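Local coordinates for protein alternansucrase (Leuconostoc mesenteroides, PDB 6HVG) that belongs to glycoside hydrolase family 70 and combines a TIM-barrel-related domain with choline-binding and putative cell-wall-binding repeats, at residues L1281-Q1286 against S1307-K1312; Q380-Q385 against D1289-F1294; T411-Y416 against A1258-K1263; W1323-K1328 against R1343-S1348. One frame throughout, in Å; residues are numbered along the deposited sequence.

Interaction 1 (L1281-Q1286 against S1307-K1312)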
# COMPACT_ATOMS: atom_id res chain seq x y z
N LEU A 1281 14.20 -14.72 36.52
CA LEU A 1281 14.40 -15.86 35.63
C LEU A 1281 13.47 -16.99 36.01
O LEU A 1281 12.91 -16.98 37.11
CB LEU A 1281 15.83 -16.36 35.72
CG LEU A 1281 16.88 -15.51 35.04
CD1 LEU A 1281 18.24 -15.82 35.64
CD2 LEU A 1281 16.87 -15.72 33.53
N PRO A 1282 13.28 -17.97 35.11
CA PRO A 1282 12.58 -19.16 35.52
C PRO A 1282 13.36 -19.83 36.63
O PRO A 1282 14.58 -19.75 36.62
CB PRO A 1282 12.58 -20.03 34.26
CG PRO A 1282 12.84 -19.11 33.13
CD PRO A 1282 13.70 -18.03 33.71
N LEU A 1283 12.69 -20.47 37.57
CA LEU A 1283 13.38 -21.04 38.73
C LEU A 1283 14.31 -22.20 38.37
O LEU A 1283 15.28 -22.42 39.06
CB LEU A 1283 12.37 -21.45 39.81
CG LEU A 1283 11.56 -20.32 40.48
CD1 LEU A 1283 10.44 -20.93 41.29
CD2 LEU A 1283 12.39 -19.44 41.35
N GLN A 1284 14.02 -22.94 37.29
CA GLN A 1284 14.89 -24.05 36.85
C GLN A 1284 16.30 -23.54 36.61
O GLN A 1284 17.29 -24.25 36.87
CB GLN A 1284 14.44 -24.66 35.50
CG GLN A 1284 13.03 -25.16 35.40
CD GLN A 1284 12.04 -24.06 35.20
OE1 GLN A 1284 12.17 -22.96 35.75
NE2 GLN A 1284 11.00 -24.36 34.41
N LEU A 1285 16.38 -22.34 36.03
CA LEU A 1285 17.64 -21.79 35.60
C LEU A 1285 18.49 -21.33 36.76
O LEU A 1285 19.71 -21.24 36.60
CB LEU A 1285 17.44 -20.65 34.61
CG LEU A 1285 17.10 -21.05 33.16
CD1 LEU A 1285 18.06 -22.08 32.59
CD2 LEU A 1285 15.73 -21.62 33.10
N GLN A 1286 17.88 -21.08 37.93
CA GLN A 1286 18.63 -20.71 39.13
C GLN A 1286 18.83 -21.85 40.11
O GLN A 1286 19.19 -21.64 41.27
CB GLN A 1286 17.91 -19.60 39.86
CG GLN A 1286 17.69 -18.35 39.05
CD GLN A 1286 16.96 -17.31 39.86
OE1 GLN A 1286 15.93 -17.59 40.47
NE2 GLN A 1286 17.52 -16.10 39.91
N SER A 1307 7.72 -22.04 34.87
CA SER A 1307 8.82 -21.37 35.52
C SER A 1307 8.70 -21.37 37.04
O SER A 1307 9.58 -20.86 37.74
CB SER A 1307 8.92 -19.93 35.02
OG SER A 1307 9.15 -19.90 33.62
N GLY A 1308 7.63 -21.94 37.56
CA GLY A 1308 7.48 -22.11 39.00
C GLY A 1308 6.76 -21.03 39.77
O GLY A 1308 6.86 -21.02 40.99
N TYR A 1309 6.04 -20.14 39.10
CA TYR A 1309 5.40 -19.01 39.81
C TYR A 1309 3.89 -19.12 39.79
O TYR A 1309 3.32 -19.70 38.87
CB TYR A 1309 5.81 -17.71 39.19
CG TYR A 1309 7.29 -17.51 39.17
CD1 TYR A 1309 7.97 -17.13 40.32
CD2 TYR A 1309 8.03 -17.67 37.99
CE1 TYR A 1309 9.35 -16.91 40.30
CE2 TYR A 1309 9.41 -17.46 37.96
CZ TYR A 1309 10.07 -17.08 39.12
OH TYR A 1309 11.42 -16.88 39.14
N GLN A 1310 3.24 -18.59 40.82
CA GLN A 1310 1.81 -18.67 40.94
C GLN A 1310 1.10 -17.69 40.04
O GLN A 1310 1.52 -16.54 39.92
CB GLN A 1310 1.38 -18.42 42.39
CG GLN A 1310 -0.04 -18.91 42.66
CD GLN A 1310 -0.54 -18.60 44.05
OE1 GLN A 1310 0.20 -18.07 44.87
NE2 GLN A 1310 -1.81 -18.90 44.31
N ALA A 1311 0.01 -18.15 39.42
CA ALA A 1311 -0.81 -17.31 38.55
C ALA A 1311 -1.66 -16.39 39.40
O ALA A 1311 -2.50 -16.84 40.17
CB ALA A 1311 -1.71 -18.18 37.67
N LYS A 1312 -1.45 -15.10 39.25
CA LYS A 1312 -2.30 -14.07 39.87
C LYS A 1312 -2.63 -13.01 38.86
O LYS A 1312 -1.74 -12.50 38.19
CB LYS A 1312 -1.60 -13.38 41.05
CG LYS A 1312 -1.16 -14.32 42.13
CD LYS A 1312 -0.71 -13.57 43.37
CE LYS A 1312 -0.43 -14.57 44.48
NZ LYS A 1312 0.05 -13.93 45.73
O HOH W 1 13.85 -15.08 39.88
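Leu1283 and Tyr1309 both turn CG beside the backbone N and anti to the carbonyl carbon (chi1 -65° and -57°). From these starting points the isobutyl end of Leu1283 and the phenol of Tyr1309 meet, crossing obliquely. Leu1283 CG is 3.8 Å from Tyr1309 CZ. Leu1283 CD1 lies above one face of the ring, offset toward its rim, while CD2 approaches the hydroxyl.

The phenol also has a polar task. Tyr1309 OH donates to Leu1281 O at 2.5 Å, almost in line with the carbonyl. This acceptor sits at the ring edge, in its plane. A water gives the same hydroxyl a further hydrogen bond, with 3.1 Å between the water and Tyr1309 OH.

A second bond joins the backbones. Leu1283 N donates to Ser1307 O at 3.1 Å in a nearly straight bond (168° at the hydrogen). Beside it, Pro1282 CB rests on Ser1307 OG at 3.5 Å. That hydroxyl is hydrogen-bonded to Trp443 NE1, and the proline ring touches the same tryptophan. Gly1308 follows with a positive phi, and Leu1283 CD1 lies 3.6 Å from Gly1308 O.

The 1281-1286 segment is itself folded tightly. Leu1285 N bonds to Pro1282 O at 3.2 Å, and Gln1286 N bonds to Leu1283 O. Phe1280 stacks on the ring of Tyr1309. The whole is a loop-to-loop junction, a tight turn beginning at a proline and clasped by a tyrosine hydroxyl on a backbone carbonyl, in the C-terminal part of a family 70 fold.

Interaction 2 (Q380-Q385 against D1289-F1294)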
# COMPACT_ATOMS: atom_id res chain seq x y z
N GLN A 380 -3.34 -31.58 34.48
CA GLN A 380 -1.97 -31.44 34.99
C GLN A 380 -1.96 -31.04 36.48
O GLN A 380 -2.26 -29.91 36.81
CB GLN A 380 -1.19 -30.41 34.14
CG GLN A 380 0.27 -30.18 34.54
CD GLN A 380 1.14 -31.43 34.40
OE1 GLN A 380 1.21 -32.04 33.32
NE2 GLN A 380 1.81 -31.82 35.50
N GLY A 381 -1.64 -31.98 37.37
CA GLY A 381 -1.61 -31.73 38.82
C GLY A 381 -0.31 -31.05 39.18
O GLY A 381 0.61 -30.99 38.34
N LEU A 382 -0.20 -30.54 40.40
CA LEU A 382 1.04 -29.85 40.77
C LEU A 382 2.18 -30.88 40.80
O LEU A 382 2.05 -31.91 41.44
CB LEU A 382 0.90 -29.13 42.11
CG LEU A 382 2.00 -28.13 42.45
CD1 LEU A 382 2.06 -27.00 41.41
CD2 LEU A 382 1.74 -27.54 43.83
N VAL A 383 3.25 -30.61 40.06
CA VAL A 383 4.40 -31.48 40.06
C VAL A 383 5.68 -30.68 40.19
O VAL A 383 5.77 -29.56 39.73
CB VAL A 383 4.51 -32.39 38.82
CG1 VAL A 383 3.35 -33.36 38.77
CG2 VAL A 383 4.63 -31.59 37.54
N SER A 384 6.66 -31.29 40.82
CA SER A 384 7.98 -30.72 40.94
C SER A 384 8.82 -31.12 39.74
O SER A 384 8.77 -32.26 39.28
CB SER A 384 8.64 -31.24 42.21
OG SER A 384 9.81 -30.52 42.51
N GLN A 385 9.59 -30.18 39.21
CA GLN A 385 10.35 -30.44 38.02
C GLN A 385 11.80 -30.75 38.29
O GLN A 385 12.47 -31.35 37.44
CB GLN A 385 10.22 -29.24 37.08
CG GLN A 385 8.82 -29.10 36.49
CD GLN A 385 8.74 -28.12 35.35
OE1 GLN A 385 8.72 -28.51 34.19
NE2 GLN A 385 8.71 -26.84 35.69
N ASP A 1289 13.55 -25.11 42.74
CA ASP A 1289 12.50 -26.03 42.36
C ASP A 1289 11.28 -25.32 41.81
O ASP A 1289 10.71 -24.46 42.47
CB ASP A 1289 12.06 -26.87 43.55
CG ASP A 1289 10.97 -27.87 43.21
OD1 ASP A 1289 10.93 -28.39 42.08
OD2 ASP A 1289 10.15 -28.16 44.09
N ALA A 1290 10.94 -25.64 40.57
CA ALA A 1290 9.84 -25.02 39.87
C ALA A 1290 8.70 -26.01 39.85
O ALA A 1290 8.85 -27.08 39.30
CB ALA A 1290 10.26 -24.67 38.44
N GLN A 1291 7.58 -25.67 40.46
CA GLN A 1291 6.45 -26.56 40.47
C GLN A 1291 5.45 -26.04 39.49
O GLN A 1291 5.26 -24.82 39.38
CB GLN A 1291 5.85 -26.64 41.86
CG GLN A 1291 6.81 -27.25 42.85
CD GLN A 1291 6.24 -27.28 44.25
OE1 GLN A 1291 5.82 -26.25 44.78
NE2 GLN A 1291 6.25 -28.46 44.86
N THR A 1292 4.80 -26.94 38.78
CA THR A 1292 3.90 -26.50 37.74
C THR A 1292 2.64 -27.33 37.70
O THR A 1292 2.70 -28.54 37.82
CB THR A 1292 4.61 -26.45 36.37
OG1 THR A 1292 3.73 -25.97 35.36
CG2 THR A 1292 5.11 -27.81 35.98
N GLY A 1293 1.50 -26.67 37.53
CA GLY A 1293 0.25 -27.37 37.41
C GLY A 1293 -0.82 -26.70 38.22
O GLY A 1293 -0.58 -25.68 38.90
N PHE A 1294 -2.00 -27.31 38.16
CA PHE A 1294 -3.14 -26.86 38.89
C PHE A 1294 -3.23 -27.65 40.21
O PHE A 1294 -3.19 -28.86 40.20
CB PHE A 1294 -4.41 -27.14 38.09
CG PHE A 1294 -4.45 -26.46 36.77
CD1 PHE A 1294 -3.82 -27.01 35.69
CD2 PHE A 1294 -5.18 -25.28 36.58
CE1 PHE A 1294 -3.88 -26.39 34.45
CE2 PHE A 1294 -5.24 -24.66 35.34
CZ PHE A 1294 -4.58 -25.21 34.28
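Val383 and Thr1292 pair in a two-stranded antiparallel ribbon whose strands come from parts of the chain some 900 residues apart. They form a hydrogen-bonded pair. Val383 N donates to Thr1292 O at 3.1 Å, from well above the carbonyl plane. Thr1292 N returns a bond to Val383 O at 3.0 Å, in the carbonyl plane. Their side chains lie side by side on one face. Ser384 and Gln1291, a non-hydrogen-bonded pair, point to the other.

Two more backbone bonds flank the pair. Gln385 N donates to Ala1290 O at 3.2 Å, a bent bond of 139°. Toward the other end, Phe1294 N donates to Gln380 O at 2.9 Å. The chain turns a corner at Gly1293, just before this bond.

Several polar side-chain ends find partners outside the two segments. Gln380 OE1 receives Gln474 N and Lys447 NZ. Gln385 OE1 accepts from Asn478 ND2, while its NE2 donates to Ile1306 O. Thr1292 OG1, anti to the backbone N (chi1 -178°), bonds to Tyr1304 O. Its CG2 packs on Gln385 CD at 3.7 Å. Other bonds stay within the contact. Gln380 NE2 bonds to Gly381 O at 3.2 Å. Ser384 OG donates to Asp1289 OD1, but this bond is modelled very short, so its exact length is doubtful. Asp1289 OD1 also takes a weak bond from Ser386 OG.

Gln380 O does double duty, for it also lies at the edge of the Phe1294 ring, 3.5 Å from Phe1294 CD1.

Interaction 3 (T411-Y416 against A1258-K1263)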
# COMPACT_ATOMS: atom_id res chain seq x y z
N THR A 411 15.08 -13.63 24.58
CA THR A 411 14.30 -13.89 23.39
C THR A 411 14.15 -15.39 23.15
O THR A 411 14.87 -16.17 23.72
CB THR A 411 14.93 -13.18 22.12
OG1 THR A 411 16.24 -13.67 21.85
CG2 THR A 411 15.03 -11.68 22.33
N ALA A 412 13.23 -15.77 22.28
CA ALA A 412 13.00 -17.19 21.99
C ALA A 412 14.27 -17.93 21.51
O ALA A 412 14.49 -19.10 21.83
CB ALA A 412 11.88 -17.33 20.95
N ASP A 413 15.10 -17.23 20.74
CA ASP A 413 16.32 -17.81 20.16
C ASP A 413 17.56 -17.51 20.99
O ASP A 413 18.70 -17.67 20.54
CB ASP A 413 16.51 -17.29 18.73
CG ASP A 413 16.58 -15.77 18.65
OD1 ASP A 413 16.47 -15.10 19.69
OD2 ASP A 413 16.76 -15.25 17.55
N THR A 414 17.35 -17.05 22.23
CA THR A 414 18.44 -16.88 23.21
C THR A 414 19.15 -18.18 23.49
O THR A 414 18.51 -19.23 23.64
CB THR A 414 17.91 -16.36 24.57
OG1 THR A 414 17.66 -14.96 24.49
CG2 THR A 414 18.94 -16.57 25.69
N TRP A 415 20.47 -18.11 23.53
CA TRP A 415 21.31 -19.17 24.05
C TRP A 415 21.90 -18.69 25.37
O TRP A 415 22.12 -17.48 25.55
CB TRP A 415 22.42 -19.49 23.04
CG TRP A 415 21.95 -20.25 21.83
CD1 TRP A 415 20.78 -20.07 21.15
CD2 TRP A 415 22.66 -21.30 21.15
NE1 TRP A 415 20.70 -20.96 20.12
CE2 TRP A 415 21.84 -21.72 20.09
CE3 TRP A 415 23.89 -21.92 21.34
CZ2 TRP A 415 22.22 -22.75 19.22
CZ3 TRP A 415 24.27 -22.95 20.47
CH2 TRP A 415 23.44 -23.34 19.42
N TYR A 416 22.13 -19.63 26.29
CA TYR A 416 22.69 -19.33 27.60
C TYR A 416 23.84 -20.29 27.94
O TYR A 416 24.06 -21.26 27.22
CB TYR A 416 21.60 -19.36 28.69
CG TYR A 416 21.18 -20.74 29.14
CD1 TYR A 416 20.49 -21.59 28.31
CD2 TYR A 416 21.48 -21.19 30.43
CE1 TYR A 416 20.11 -22.85 28.72
CE2 TYR A 416 21.10 -22.45 30.86
CZ TYR A 416 20.41 -23.28 30.00
OH TYR A 416 20.02 -24.53 30.42
N ALA A 1258 4.47 -11.31 18.87
CA ALA A 1258 4.02 -10.54 20.01
C ALA A 1258 4.80 -10.89 21.28
O ALA A 1258 4.96 -10.05 22.17
CB ALA A 1258 2.54 -10.78 20.24
N TYR A 1259 5.28 -12.13 21.38
CA TYR A 1259 5.99 -12.58 22.60
C TYR A 1259 7.32 -13.25 22.29
O TYR A 1259 7.64 -14.29 22.85
CB TYR A 1259 5.08 -13.49 23.44
CG TYR A 1259 3.81 -12.78 23.86
CD1 TYR A 1259 3.86 -11.81 24.85
CD2 TYR A 1259 2.58 -13.07 23.27
CE1 TYR A 1259 2.72 -11.14 25.24
CE2 TYR A 1259 1.42 -12.41 23.66
CZ TYR A 1259 1.50 -11.44 24.64
OH TYR A 1259 0.36 -10.76 25.04
N TYR A 1260 8.08 -12.65 21.38
CA TYR A 1260 9.46 -13.04 21.11
C TYR A 1260 10.34 -12.62 22.30
O TYR A 1260 11.36 -13.25 22.56
CB TYR A 1260 9.92 -12.37 19.82
CG TYR A 1260 11.34 -12.66 19.37
CD1 TYR A 1260 11.69 -13.91 18.94
CD2 TYR A 1260 12.30 -11.66 19.34
CE1 TYR A 1260 12.97 -14.17 18.51
CE2 TYR A 1260 13.59 -11.91 18.92
CZ TYR A 1260 13.92 -13.16 18.52
OH TYR A 1260 15.21 -13.42 18.10
N VAL A 1261 9.94 -11.55 22.98
CA VAL A 1261 10.54 -11.17 24.26
C VAL A 1261 9.86 -12.00 25.34
O VAL A 1261 8.65 -11.92 25.51
CB VAL A 1261 10.33 -9.68 24.58
CG1 VAL A 1261 10.98 -9.32 25.91
CG2 VAL A 1261 10.88 -8.79 23.47
N LEU A 1262 10.65 -12.80 26.06
CA LEU A 1262 10.10 -13.88 26.89
C LEU A 1262 9.53 -13.42 28.21
O LEU A 1262 10.06 -12.53 28.87
CB LEU A 1262 11.16 -14.93 27.14
CG LEU A 1262 11.64 -15.62 25.87
CD1 LEU A 1262 12.84 -16.52 26.13
CD2 LEU A 1262 10.51 -16.42 25.26
N LYS A 1263 8.43 -14.08 28.58
CA LYS A 1263 7.53 -13.63 29.62
C LYS A 1263 6.99 -14.84 30.37
O LYS A 1263 6.88 -15.92 29.80
CB LYS A 1263 6.41 -12.88 28.92
CG LYS A 1263 5.35 -12.18 29.76
CD LYS A 1263 4.05 -12.12 28.97
CE LYS A 1263 3.01 -11.14 29.46
NZ LYS A 1263 1.72 -11.38 28.75
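Thr411 lies aslant over one face of the Tyr1260 ring. Thr411 CB is 3.9 Å from the centroid of the Tyr1260 ring and 22° off its normal, a CH-pi contact. CB is offset toward the rim, and Tyr1260 CE2 is its nearest ring atom at 3.7 Å. Ala412 N is over the same ring, and Ala412 CB touches Tyr1260 CD1 at 4.0 Å. Tyr1260 CG, anti to the backbone N (chi1 -180°), starts the ring out toward Thr411 and Asp413.

Asp413 meets the phenol end. Its carboxylate plane is turned 67° from the ring plane, with OD2 at the ring edge. Tyr1260 OH is modelled as a donor to this OD2, but the hydroxyl is modelled too close to the carboxylate, so its exact place is less sure. The other oxygen, Asp413 OD1, takes Thr411 OG1 at 2.6 Å.

The backbones meet as well. Ala412 N gives a weak hydrogen bond to Tyr1260 O at 3.2 Å. Leu1262 points its CB toward the other segment, and its CD1 sits against Thr411 O. Leu1262 also shares a backbone hydrogen bond with Leu410.

Thr414 N bonds to Thr411 O at 3.0 Å, and Thr411 N bonds back to Thr414 OG1 at 2.9 Å. This is a buried junction of segments more than 800 residues apart in the chain, a type I beta turn at 411-414 packed on the 1258-1263 loop.

Interaction 4 (W1323-K1328 against R1343-S1348)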
# COMPACT_ATOMS: atom_id res chain seq x y z
N TRP A 1323 -9.66 -22.22 28.81
CA TRP A 1323 -9.12 -20.99 29.38
C TRP A 1323 -9.70 -20.73 30.74
O TRP A 1323 -10.87 -21.03 31.00
CB TRP A 1323 -9.42 -19.80 28.46
CG TRP A 1323 -8.50 -19.71 27.30
CD1 TRP A 1323 -8.64 -20.35 26.09
CD2 TRP A 1323 -7.27 -18.98 27.23
NE1 TRP A 1323 -7.60 -20.03 25.27
CE2 TRP A 1323 -6.74 -19.19 25.94
CE3 TRP A 1323 -6.59 -18.13 28.11
CZ2 TRP A 1323 -5.54 -18.62 25.52
CZ3 TRP A 1323 -5.40 -17.54 27.68
CH2 TRP A 1323 -4.89 -17.80 26.40
N TYR A 1324 -8.86 -20.15 31.61
CA TYR A 1324 -9.23 -19.81 32.98
C TYR A 1324 -8.75 -18.40 33.34
O TYR A 1324 -7.78 -17.91 32.76
CB TYR A 1324 -8.57 -20.80 33.94
CG TYR A 1324 -8.86 -22.24 33.59
CD1 TYR A 1324 -8.05 -22.92 32.70
CD2 TYR A 1324 -9.95 -22.90 34.13
CE1 TYR A 1324 -8.31 -24.22 32.36
CE2 TYR A 1324 -10.21 -24.21 33.81
CZ TYR A 1324 -9.40 -24.87 32.92
OH TYR A 1324 -9.68 -26.16 32.59
N TYR A 1325 -9.42 -17.77 34.29
CA TYR A 1325 -8.93 -16.52 34.87
C TYR A 1325 -8.63 -16.70 36.36
O TYR A 1325 -9.45 -17.20 37.12
CB TYR A 1325 -9.96 -15.40 34.68
CG TYR A 1325 -9.51 -14.14 35.33
CD1 TYR A 1325 -8.40 -13.45 34.86
CD2 TYR A 1325 -10.14 -13.65 36.45
CE1 TYR A 1325 -7.94 -12.31 35.49
CE2 TYR A 1325 -9.69 -12.51 37.08
CZ TYR A 1325 -8.59 -11.86 36.60
OH TYR A 1325 -8.16 -10.71 37.20
N PHE A 1326 -7.43 -16.28 36.76
CA PHE A 1326 -7.01 -16.32 38.15
C PHE A 1326 -7.00 -14.91 38.71
O PHE A 1326 -6.32 -14.03 38.16
CB PHE A 1326 -5.61 -16.97 38.28
CG PHE A 1326 -5.63 -18.45 38.02
CD1 PHE A 1326 -5.71 -18.92 36.74
CD2 PHE A 1326 -5.61 -19.35 39.06
CE1 PHE A 1326 -5.75 -20.28 36.49
CE2 PHE A 1326 -5.65 -20.71 38.82
CZ PHE A 1326 -5.72 -21.18 37.53
N ASP A 1327 -7.72 -14.71 39.81
CA ASP A 1327 -7.88 -13.38 40.43
C ASP A 1327 -6.63 -12.87 41.13
O ASP A 1327 -5.60 -13.56 41.17
CB ASP A 1327 -9.11 -13.37 41.37
CG ASP A 1327 -8.98 -14.32 42.57
OD1 ASP A 1327 -7.85 -14.54 43.06
OD2 ASP A 1327 -10.02 -14.83 43.05
N LYS A 1328 -6.71 -11.67 41.67
CA LYS A 1328 -5.61 -11.08 42.41
C LYS A 1328 -5.10 -11.97 43.53
O LYS A 1328 -3.90 -12.03 43.78
CB LYS A 1328 -6.05 -9.75 43.00
CG LYS A 1328 -6.31 -8.60 42.04
CD LYS A 1328 -6.84 -7.38 42.80
CE LYS A 1328 -7.96 -7.71 43.81
NZ LYS A 1328 -8.47 -6.52 44.53
N ARG A 1343 -18.83 -12.74 35.06
CA ARG A 1343 -17.97 -11.93 35.90
C ARG A 1343 -17.26 -10.88 35.08
O ARG A 1343 -16.82 -11.14 33.97
CB ARG A 1343 -16.92 -12.79 36.61
CG ARG A 1343 -16.19 -12.08 37.78
CD ARG A 1343 -14.97 -12.87 38.19
NE ARG A 1343 -14.25 -12.43 39.39
CZ ARG A 1343 -13.29 -11.52 39.39
NH1 ARG A 1343 -12.98 -10.83 38.30
NH2 ARG A 1343 -12.65 -11.26 40.51
N THR A 1344 -17.16 -9.69 35.66
CA THR A 1344 -16.41 -8.59 35.09
C THR A 1344 -14.98 -8.73 35.52
O THR A 1344 -14.70 -8.77 36.70
CB THR A 1344 -16.95 -7.26 35.61
OG1 THR A 1344 -18.29 -7.09 35.15
CG2 THR A 1344 -16.10 -6.09 35.15
N VAL A 1345 -14.07 -8.76 34.57
CA VAL A 1345 -12.65 -8.91 34.83
C VAL A 1345 -11.88 -7.63 34.49
O VAL A 1345 -11.99 -7.13 33.40
CB VAL A 1345 -12.07 -10.09 33.99
CG1 VAL A 1345 -10.60 -10.31 34.28
CG2 VAL A 1345 -12.85 -11.37 34.25
N GLU A 1346 -11.09 -7.13 35.45
CA GLU A 1346 -10.12 -6.05 35.25
C GLU A 1346 -8.70 -6.55 35.52
O GLU A 1346 -8.38 -6.81 36.66
CB GLU A 1346 -10.44 -4.89 36.18
CG GLU A 1346 -11.65 -4.06 35.74
CD GLU A 1346 -12.03 -2.94 36.75
OE1 GLU A 1346 -11.87 -3.15 37.97
OE2 GLU A 1346 -12.46 -1.85 36.31
N THR A 1347 -7.87 -6.69 34.47
CA THR A 1347 -6.53 -7.32 34.54
C THR A 1347 -5.41 -6.35 34.24
O THR A 1347 -5.62 -5.33 33.58
CB THR A 1347 -6.37 -8.48 33.53
OG1 THR A 1347 -7.57 -9.23 33.49
CG2 THR A 1347 -5.23 -9.48 33.91
N SER A 1348 -4.20 -6.69 34.70
CA SER A 1348 -2.97 -6.01 34.28
C SER A 1348 -2.87 -5.91 32.76
O SER A 1348 -2.48 -4.87 32.24
CB SER A 1348 -1.71 -6.73 34.84
OG SER A 1348 -1.60 -8.08 34.40
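Tyr1325 reaches across to Val1345, joining two beta hairpins in the region of the putative cell-wall-binding repeats. Its strand, 1323-1326, pairs with 1314-1317. The partner strand, 1342-1345, pairs with 1354-1357. No hydrogen bond links the two segments, so the contact is one of side chains.

Tyr1325 CG is anti to the backbone N (chi1 177°). The ring then meets Val1345 tip to tip. Val1345 CG1 sits over one face, 3.5 Å from the centroid of the Tyr1325 ring and 16° off its normal, a CH-pi contact offset toward the rim. Tyr1325 CZ is the nearest ring atom to it, at 3.4 Å.

Thr1347 slides past in the opposite direction, with its OG1 3.7 Å from Tyr1325 CE1. Arg1343 crosses the tyrosine at about a right angle, its NH1 3.9 Å from Tyr1325 CE2. The planes of guanidinium and ring are 49° apart. The phenol hydroxyl is hydrogen-bonded to Asp1313 OD1, and Phe1315 meets the ring as well.

Farther along, Asp1327 OD1 bonds to Tyr1331 N. Asp1327 CB lies 4.2 Å from Arg1343 NH2, but the opposite charges do not touch: Asp1327 OD2 is 5.1 Å from Arg1343 NH2.

Interactions 1 and 2 are neighbours, with centres about 11 Å apart. Gln1284 OE1 meets Ala1290 CB at 3.7 Å, so the 1281-1286 turn packs on the ribbon. Interaction 3 lies about 15 Å from interaction 1, centre to centre, and touches it where Leu1285 CD1 meets Tyr416 CE2 at 3.5 Å. Interaction 4 packs on interaction 1 through Ala1311 O and Phe1326 CB, and on interaction 2 through Phe1294 and Phe1326. Interactions 2 and 3 both join early and late chain parts but do not touch; their nearest atoms are about 12 Å apart. No ligand of the calcium ion, bound by Glu575, Asp581, Asn625 and Asp1159, belongs to any of the four.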